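Local atomic coordinates of 3-hydroxyacyl-CoA dehydrogenase type-2 (Mycobacterium avium, PDB entry 3PPI), a protein that probably catalyses the NAD-dependent oxidation of 3-hydroxyacyl-CoA to 3-oxoacyl-CoA, as a member of the short-chain dehydrogenase/reductase family. Residues A[175-179]-A[269-273]; A[239-243]-A[273-279]. One frame throughout, in Å; residues are numbered along the deposited sequence.

Contact 1: A[175-179]-A[269-273]; sequences IAGYE and VMRLD
R271, on the last strand, 269-272, reaches into loop 175-179 and meets E179 end-on, a worked example of one guanidinium shared by two carboxylates. From CB the chain runs out beside the backbone N (chi1 -61°). CG passes Y178 CE2 at 4.2 Å, and a bend at chi3 swings the planar head until NH1 lies obliquely 3.6 Å from Y178 CD2, ring and guanidinium planes 11° apart. NE turns back to D273, just past the strand, and donates to its OD2 at 2.8 Å. Over one face of the head lies methyl CG2 of I175, 3.6 Å from CZ. At the tip NH1 meets E179 OE2 at 2.6 Å and NH2 meets E179 OE1 at 3.0 Å, the latter nearly straight (170°) and on the syn lone pair. The E179 carboxylate and the guanidinium are nearly coplanar. NH2 also donates to D273 OD2, which thus takes two N-H groups. Nearer the strand's start, Y178 OH approaches V269 CG1 (3.5 Å), and a water joins this hydroxyl to V269 O. In-plane bonds and a methyl over one face leave the guanidinium little freedom to rotate. Sharing this positive group probably eases repulsion between the two buried acids and favours their ionised forms.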
ATOM      1  N   ILE A 175       5.117  -4.638  10.947  1.00 15.70           N
ATOM      2  CA  ILE A 175       5.374  -3.677   9.901  1.00 15.40           C
ATOM      3  C   ILE A 175       6.626  -4.075   9.102  1.00 15.60           C
ATOM      4  O   ILE A 175       6.867  -3.530   8.034  1.00 15.62           O
ATOM      5  CB  ILE A 175       5.423  -2.203  10.414  1.00 15.96           C
ATOM      6  CG1 ILE A 175       6.580  -1.994  11.408  1.00 15.85           C
ATOM      7  CG2 ILE A 175       4.008  -1.800  11.028  1.00 14.74           C
ATOM      8  CD1 ILE A 175       6.764  -0.522  11.877  1.00 15.34           C
ATOM      9  N   ALA A 176       7.382  -5.055   9.590  1.00 15.80           N
ATOM     10  CA  ALA A 176       8.463  -5.666   8.803  1.00 15.99           C
ATOM     11  C   ALA A 176       7.913  -6.264   7.517  1.00 16.05           C
ATOM     12  O   ALA A 176       8.659  -6.453   6.556  1.00 15.83           O
ATOM     13  CB  ALA A 176       9.211  -6.745   9.618  1.00 15.55           C
ATOM     14  N   GLY A 177       6.615  -6.589   7.512  1.00 15.91           N
ATOM     15  CA  GLY A 177       5.948  -7.086   6.313  1.00 16.29           C
ATOM     16  C   GLY A 177       5.829  -6.074   5.185  1.00 16.15           C
ATOM     17  O   GLY A 177       5.644  -6.460   4.024  1.00 16.09           O
ATOM     18  N   TYR A 178       5.930  -4.790   5.542  1.00 15.94           N
ATOM     19  CA  TYR A 178       5.882  -3.676   4.611  1.00 15.85           C
ATOM     20  C   TYR A 178       7.264  -3.027   4.392  1.00 16.67           C
ATOM     21  O   TYR A 178       7.529  -2.475   3.316  1.00 16.18           O
ATOM     22  CB  TYR A 178       4.947  -2.586   5.164  1.00 15.71           C
ATOM     23  CG  TYR A 178       3.457  -2.911   5.276  1.00 15.76           C
ATOM     24  CD1 TYR A 178       2.728  -3.291   4.164  1.00 18.27           C
ATOM     25  CD2 TYR A 178       2.776  -2.763   6.497  1.00 17.16           C
ATOM     26  CE1 TYR A 178       1.349  -3.554   4.249  1.00 17.48           C
ATOM     27  CE2 TYR A 178       1.413  -3.004   6.607  1.00 18.09           C
ATOM     28  CZ  TYR A 178       0.702  -3.392   5.471  1.00 19.40           C
ATOM     29  OH  TYR A 178      -0.647  -3.645   5.546  1.00 19.11           O
ATOM     30  N   GLU A 179       8.122  -3.073   5.416  1.00 17.26           N
ATOM     31  CA  GLU A 179       9.379  -2.293   5.477  1.00 17.86           C
ATOM     32  C   GLU A 179      10.496  -3.157   6.043  1.00 17.84           C
ATOM     33  O   GLU A 179      11.128  -2.776   7.025  1.00 17.20           O
ATOM     34  CB  GLU A 179       9.192  -1.109   6.458  1.00 19.02           C
ATOM     35  CG  GLU A 179       8.299  -0.029   5.973  1.00 21.85           C
ATOM     36  CD  GLU A 179       7.239   0.394   6.957  1.00 20.80           C
ATOM     37  OE1 GLU A 179       7.463   0.432   8.193  1.00 20.80           O
ATOM     38  OE2 GLU A 179       6.150   0.718   6.447  1.00 21.42           O
ATOM     39  N   VAL A 269      -5.652  -4.690   7.680  1.00 12.23           N
ATOM     40  CA  VAL A 269      -4.426  -4.749   8.460  1.00 12.58           C
ATOM     41  C   VAL A 269      -4.245  -3.417   9.188  1.00 12.70           C
ATOM     42  O   VAL A 269      -4.199  -2.350   8.552  1.00 12.45           O
ATOM     43  CB  VAL A 269      -3.202  -4.995   7.581  1.00 12.95           C
ATOM     44  CG1 VAL A 269      -1.942  -5.046   8.460  1.00 13.25           C
ATOM     45  CG2 VAL A 269      -3.365  -6.298   6.800  1.00 12.86           C
ATOM     46  N   MET A 270      -4.174  -3.487  10.512  1.00 12.40           N
ATOM     47  CA  MET A 270      -4.022  -2.306  11.359  1.00 13.76           C
ATOM     48  C   MET A 270      -2.572  -2.169  11.813  1.00 13.40           C
ATOM     49  O   MET A 270      -2.074  -2.999  12.586  1.00 13.45           O
ATOM     50  CB  MET A 270      -4.898  -2.425  12.606  1.00 13.70           C
ATOM     51  CG  MET A 270      -4.739  -1.249  13.554  1.00 17.89           C
ATOM     52  SD  MET A 270      -5.355  -1.531  15.234  1.00 21.82           S
ATOM     53  CE  MET A 270      -7.085  -1.721  14.956  1.00 22.47           C
ATOM     54  N   ARG A 271      -1.901  -1.116  11.353  1.00 13.59           N
ATOM     55  CA  ARG A 271      -0.567  -0.777  11.861  1.00 13.87           C
ATOM     56  C   ARG A 271      -0.680  -0.209  13.266  1.00 14.05           C
ATOM     57  O   ARG A 271      -1.458   0.720  13.497  1.00 15.13           O
ATOM     58  CB  ARG A 271       0.137   0.248  10.957  1.00 13.66           C
ATOM     59  CG  ARG A 271       0.385  -0.194   9.512  1.00 14.87           C
ATOM     60  CD  ARG A 271       1.169   0.863   8.712  1.00 15.15           C
ATOM     61  NE  ARG A 271       2.508   1.060   9.281  1.00 14.58           N
ATOM     62  CZ  ARG A 271       3.670   0.879   8.656  1.00 17.41           C
ATOM     63  NH1 ARG A 271       3.731   0.565   7.373  1.00 16.52           N
ATOM     64  NH2 ARG A 271       4.807   1.071   9.326  1.00 17.74           N
ATOM     65  N   LEU A 272       0.098  -0.757  14.192  1.00 12.99           N
ATOM     66  CA  LEU A 272       0.082  -0.322  15.605  1.00 13.33           C
ATOM     67  C   LEU A 272       1.534  -0.053  16.004  1.00 13.00           C
ATOM     68  O   LEU A 272       2.240  -0.959  16.444  1.00 13.45           O
ATOM     69  CB  LEU A 272      -0.535  -1.411  16.477  1.00 12.82           C
ATOM     70  CG  LEU A 272      -0.784  -1.083  17.941  1.00 14.93           C
ATOM     71  CD1 LEU A 272      -1.853  -0.006  18.040  1.00 14.34           C
ATOM     72  CD2 LEU A 272      -1.168  -2.349  18.742  1.00 14.64           C
ATOM     73  N   ASP A 273       1.995   1.169  15.756  1.00 13.00           N
ATOM     74  CA  ASP A 273       3.429   1.427  15.637  1.00 13.00           C
ATOM     75  C   ASP A 273       3.943   2.839  15.991  1.00 12.96           C
ATOM     76  O   ASP A 273       5.111   3.148  15.726  1.00 12.44           O
ATOM     77  CB  ASP A 273       3.873   1.061  14.212  1.00 13.01           C
ATOM     78  CG  ASP A 273       3.223   1.935  13.124  1.00 13.39           C
ATOM     79  OD1 ASP A 273       2.611   3.003  13.408  1.00 12.71           O
ATOM     80  OD2 ASP A 273       3.351   1.544  11.945  1.00 13.26           O
TER
HETATM   81  O   HOH W   1      -1.690  -1.586   6.756  1.00 30.17           O

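Contact 2: A[239-243]-A[273-279]; sequences NIPFP and DGAQRFT
P241 and I240 close on the turn at G274 and A275, where this contact is tightest. D273 to Q276 form a type I' beta turn, closed by Q276 N bonding to D273 O. G274 O faces the other loop and takes the amide N of F242 at 3.1 Å, nearly straight (170°). The same oxygen is hemmed in by carbon: P241 CD comes within 3.4 Å and I240 CG2 within 3.6 Å. Alongside, P241 CG packs on A275 CB at 4.0 Å. F242 O lies near G274 O, acceptor against acceptor, but is satisfied by N266 ND2 of a second subunit. The peptide before P243 is cis, and P243 CD stays near G274 CA. Toward N239 and T279, both partly exposed, the fit is looser and more polar. N239 turns its CG away from its own nitrogen (chi1 -168°), which lays the amide alongside the C-terminal tail, and ND2 donates to R277 O at 3.1 Å from above the carbonyl plane. T279 adds its methyl CG2, 3.8 Å from N239 OD1, while its hydroxyl bonds to K281 O. Between the backbones a water bridges N239 O and R277 N. The arrangement is a type I' turn at the end of the last strand of a Rossmann-type sheet, with the C-terminal tail laid antiparallel along the loop that follows helix 230-238.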
ATOM      1  N   ASN A 239      13.553   6.160  16.529  1.00 28.64           N
ATOM      2  CA  ASN A 239      12.928   6.134  15.202  1.00 27.03           C
ATOM      3  C   ASN A 239      11.400   6.284  15.284  1.00 24.46           C
ATOM      4  O   ASN A 239      10.732   6.272  14.249  1.00 24.50           O
ATOM      5  CB  ASN A 239      13.302   4.807  14.494  1.00 26.76           C
ATOM      6  CG  ASN A 239      12.956   4.798  12.999  1.00 28.38           C
ATOM      7  OD1 ASN A 239      13.118   5.796  12.317  1.00 32.29           O
ATOM      8  ND2 ASN A 239      12.485   3.655  12.491  1.00 27.55           N
ATOM      9  N   ILE A 240      10.832   6.401  16.498  1.00 22.54           N
ATOM     10  CA  ILE A 240       9.367   6.324  16.659  1.00 19.72           C
ATOM     11  C   ILE A 240       8.789   7.718  16.925  1.00 18.99           C
ATOM     12  O   ILE A 240       9.030   8.278  17.976  1.00 18.74           O
ATOM     13  CB  ILE A 240       8.966   5.361  17.778  1.00 19.72           C
ATOM     14  CG1 ILE A 240       9.624   3.988  17.566  1.00 18.95           C
ATOM     15  CG2 ILE A 240       7.413   5.228  17.835  1.00 16.23           C
ATOM     16  CD1 ILE A 240       9.425   3.036  18.719  1.00 17.83           C
ATOM     17  N   PRO A 241       8.007   8.278  15.976  1.00 17.48           N
ATOM     18  CA  PRO A 241       7.559   9.670  16.144  1.00 16.92           C
ATOM     19  C   PRO A 241       6.774   9.958  17.429  1.00 16.83           C
ATOM     20  O   PRO A 241       7.163  10.853  18.167  1.00 17.33           O
ATOM     21  CB  PRO A 241       6.715   9.922  14.893  1.00 16.60           C
ATOM     22  CG  PRO A 241       7.382   9.029  13.852  1.00 16.68           C
ATOM     23  CD  PRO A 241       7.775   7.792  14.604  1.00 16.73           C
ATOM     24  N   PHE A 242       5.693   9.233  17.685  1.00 16.22           N
ATOM     25  CA  PHE A 242       4.896   9.447  18.896  1.00 16.84           C
ATOM     26  C   PHE A 242       3.874   8.337  19.113  1.00 16.35           C
ATOM     27  O   PHE A 242       3.173   7.962  18.189  1.00 16.68           O
ATOM     28  CB  PHE A 242       4.162  10.798  18.937  1.00 16.49           C
ATOM     29  CG  PHE A 242       3.540  11.068  20.277  1.00 16.06           C
ATOM     30  CD1 PHE A 242       4.303  11.628  21.308  1.00 18.24           C
ATOM     31  CD2 PHE A 242       2.246  10.683  20.548  1.00 14.98           C
ATOM     32  CE1 PHE A 242       3.767  11.829  22.551  1.00 16.45           C
ATOM     33  CE2 PHE A 242       1.699  10.876  21.809  1.00 16.87           C
ATOM     34  CZ  PHE A 242       2.463  11.448  22.810  1.00 16.81           C
ATOM     35  N   PRO A 243       3.787   7.812  20.339  1.00 16.57           N
ATOM     36  CA  PRO A 243       4.681   8.107  21.461  1.00 17.67           C
ATOM     37  C   PRO A 243       6.097   7.584  21.250  1.00 17.29           C
ATOM     38  O   PRO A 243       6.295   6.548  20.632  1.00 15.91           O
ATOM     39  CB  PRO A 243       4.013   7.435  22.666  1.00 18.34           C
ATOM     40  CG  PRO A 243       2.953   6.576  22.153  1.00 17.80           C
ATOM     41  CD  PRO A 243       2.787   6.784  20.660  1.00 17.01           C
ATOM     42  N   ASP A 273       1.995   1.169  15.756  1.00 13.00           N
ATOM     43  CA  ASP A 273       3.429   1.427  15.637  1.00 13.00           C
ATOM     44  C   ASP A 273       3.943   2.839  15.991  1.00 12.96           C
ATOM     45  O   ASP A 273       5.111   3.148  15.726  1.00 12.44           O
ATOM     46  CB  ASP A 273       3.873   1.061  14.212  1.00 13.01           C
ATOM     47  CG  ASP A 273       3.223   1.935  13.124  1.00 13.39           C
ATOM     48  OD1 ASP A 273       2.611   3.003  13.408  1.00 12.71           O
ATOM     49  OD2 ASP A 273       3.351   1.544  11.945  1.00 13.26           O
ATOM     50  N   GLY A 274       3.116   3.683  16.611  1.00 12.56           N
ATOM     51  CA  GLY A 274       3.570   5.030  16.994  1.00 12.70           C
ATOM     52  C   GLY A 274       4.005   5.890  15.810  1.00 12.23           C
ATOM     53  O   GLY A 274       4.779   6.814  15.973  1.00 13.38           O
ATOM     54  N   ALA A 275       3.462   5.584  14.637  1.00 11.89           N
ATOM     55  CA  ALA A 275       3.836   6.175  13.325  1.00 12.22           C
ATOM     56  C   ALA A 275       5.262   5.813  12.843  1.00 13.08           C
ATOM     57  O   ALA A 275       5.784   6.445  11.920  1.00 12.92           O
ATOM     58  CB  ALA A 275       3.608   7.681  13.294  1.00 12.13           C
ATOM     59  N   GLN A 276       5.862   4.767  13.425  1.00 13.61           N
ATOM     60  CA  GLN A 276       7.168   4.302  12.967  1.00 14.39           C
ATOM     61  C   GLN A 276       7.119   3.741  11.532  1.00 15.06           C
ATOM     62  O   GLN A 276       6.176   3.062  11.149  1.00 12.99           O
ATOM     63  CB  GLN A 276       7.744   3.234  13.902  1.00 15.66           C
ATOM     64  CG  GLN A 276       9.190   2.942  13.575  1.00 17.12           C
ATOM     65  CD  GLN A 276       9.861   1.900  14.440  1.00 21.10           C
ATOM     66  OE1 GLN A 276       9.236   1.168  15.234  1.00 23.15           O
ATOM     67  NE2 GLN A 276      11.165   1.805  14.261  1.00 19.37           N
ATOM     68  N   ARG A 277       8.158   4.042  10.757  1.00 15.88           N
ATOM     69  CA  ARG A 277       8.426   3.320   9.521  1.00 16.87           C
ATOM     70  C   ARG A 277       9.862   2.766   9.657  1.00 17.93           C
ATOM     71  O   ARG A 277      10.784   3.544   9.933  1.00 18.91           O
ATOM     72  CB  ARG A 277       8.298   4.245   8.300  1.00 16.43           C
ATOM     73  CG  ARG A 277       6.924   4.909   8.118  1.00 15.13           C
ATOM     74  CD  ARG A 277       5.893   3.898   7.728  1.00 16.24           C
ATOM     75  NE  ARG A 277       4.534   4.400   7.478  1.00 13.81           N
ATOM     76  CZ  ARG A 277       3.590   4.523   8.405  1.00 16.26           C
ATOM     77  NH1 ARG A 277       3.861   4.286   9.683  1.00 15.04           N
ATOM     78  NH2 ARG A 277       2.377   4.937   8.062  1.00 16.98           N
ATOM     79  N   PHE A 278      10.041   1.448   9.508  1.00 18.34           N
ATOM     80  CA  PHE A 278      11.371   0.834   9.714  1.00 20.28           C
ATOM     81  C   PHE A 278      12.344   1.344   8.664  1.00 21.07           C
ATOM     82  O   PHE A 278      12.046   1.333   7.455  1.00 20.81           O
ATOM     83  CB  PHE A 278      11.360  -0.698   9.606  1.00 20.25           C
ATOM     84  CG  PHE A 278      10.756  -1.435  10.787  1.00 21.49           C
ATOM     85  CD1 PHE A 278      10.554  -0.832  12.022  1.00 23.62           C
ATOM     86  CD2 PHE A 278      10.463  -2.799  10.659  1.00 22.79           C
ATOM     87  CE1 PHE A 278      10.033  -1.567  13.100  1.00 24.64           C
ATOM     88  CE2 PHE A 278       9.940  -3.537  11.726  1.00 22.81           C
ATOM     89  CZ  PHE A 278       9.727  -2.921  12.952  1.00 24.52           C
ATOM     90  N   THR A 279      13.509   1.775   9.133  1.00 22.08           N
ATOM     91  CA  THR A 279      14.653   2.071   8.275  1.00 23.17           C
ATOM     92  C   THR A 279      15.373   0.745   7.904  1.00 23.85           C
ATOM     93  O   THR A 279      15.057  -0.316   8.445  1.00 23.68           O
ATOM     94  CB  THR A 279      15.616   3.023   8.994  1.00 23.81           C
ATOM     95  OG1 THR A 279      16.010   2.435  10.238  1.00 24.05           O
ATOM     96  CG2 THR A 279      14.934   4.386   9.260  1.00 25.29           C
TER
HETATM   97  O   HOH W   2       9.949   6.404  11.594  1.00 19.16           O

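Overall arrangement
Contacts 1 and 2 interleave along the chain and meet at D273, whose carboxylate belongs to the salt-bridge network of the first while its backbone begins the turn of the second. Contact 1 lies nearer the middle of the subunit, about 13 Å from its centre against about 20 Å, and joins the last strand to the loop before helix 185-205 through buried charge. Contact 2, also largely buried but with partly exposed ends, joins two loops by backbone bonds, proline packing and a bridging water. E179 OE1 links them through a probable hydrogen bond to F278 N, and both contacts touch the second subunit.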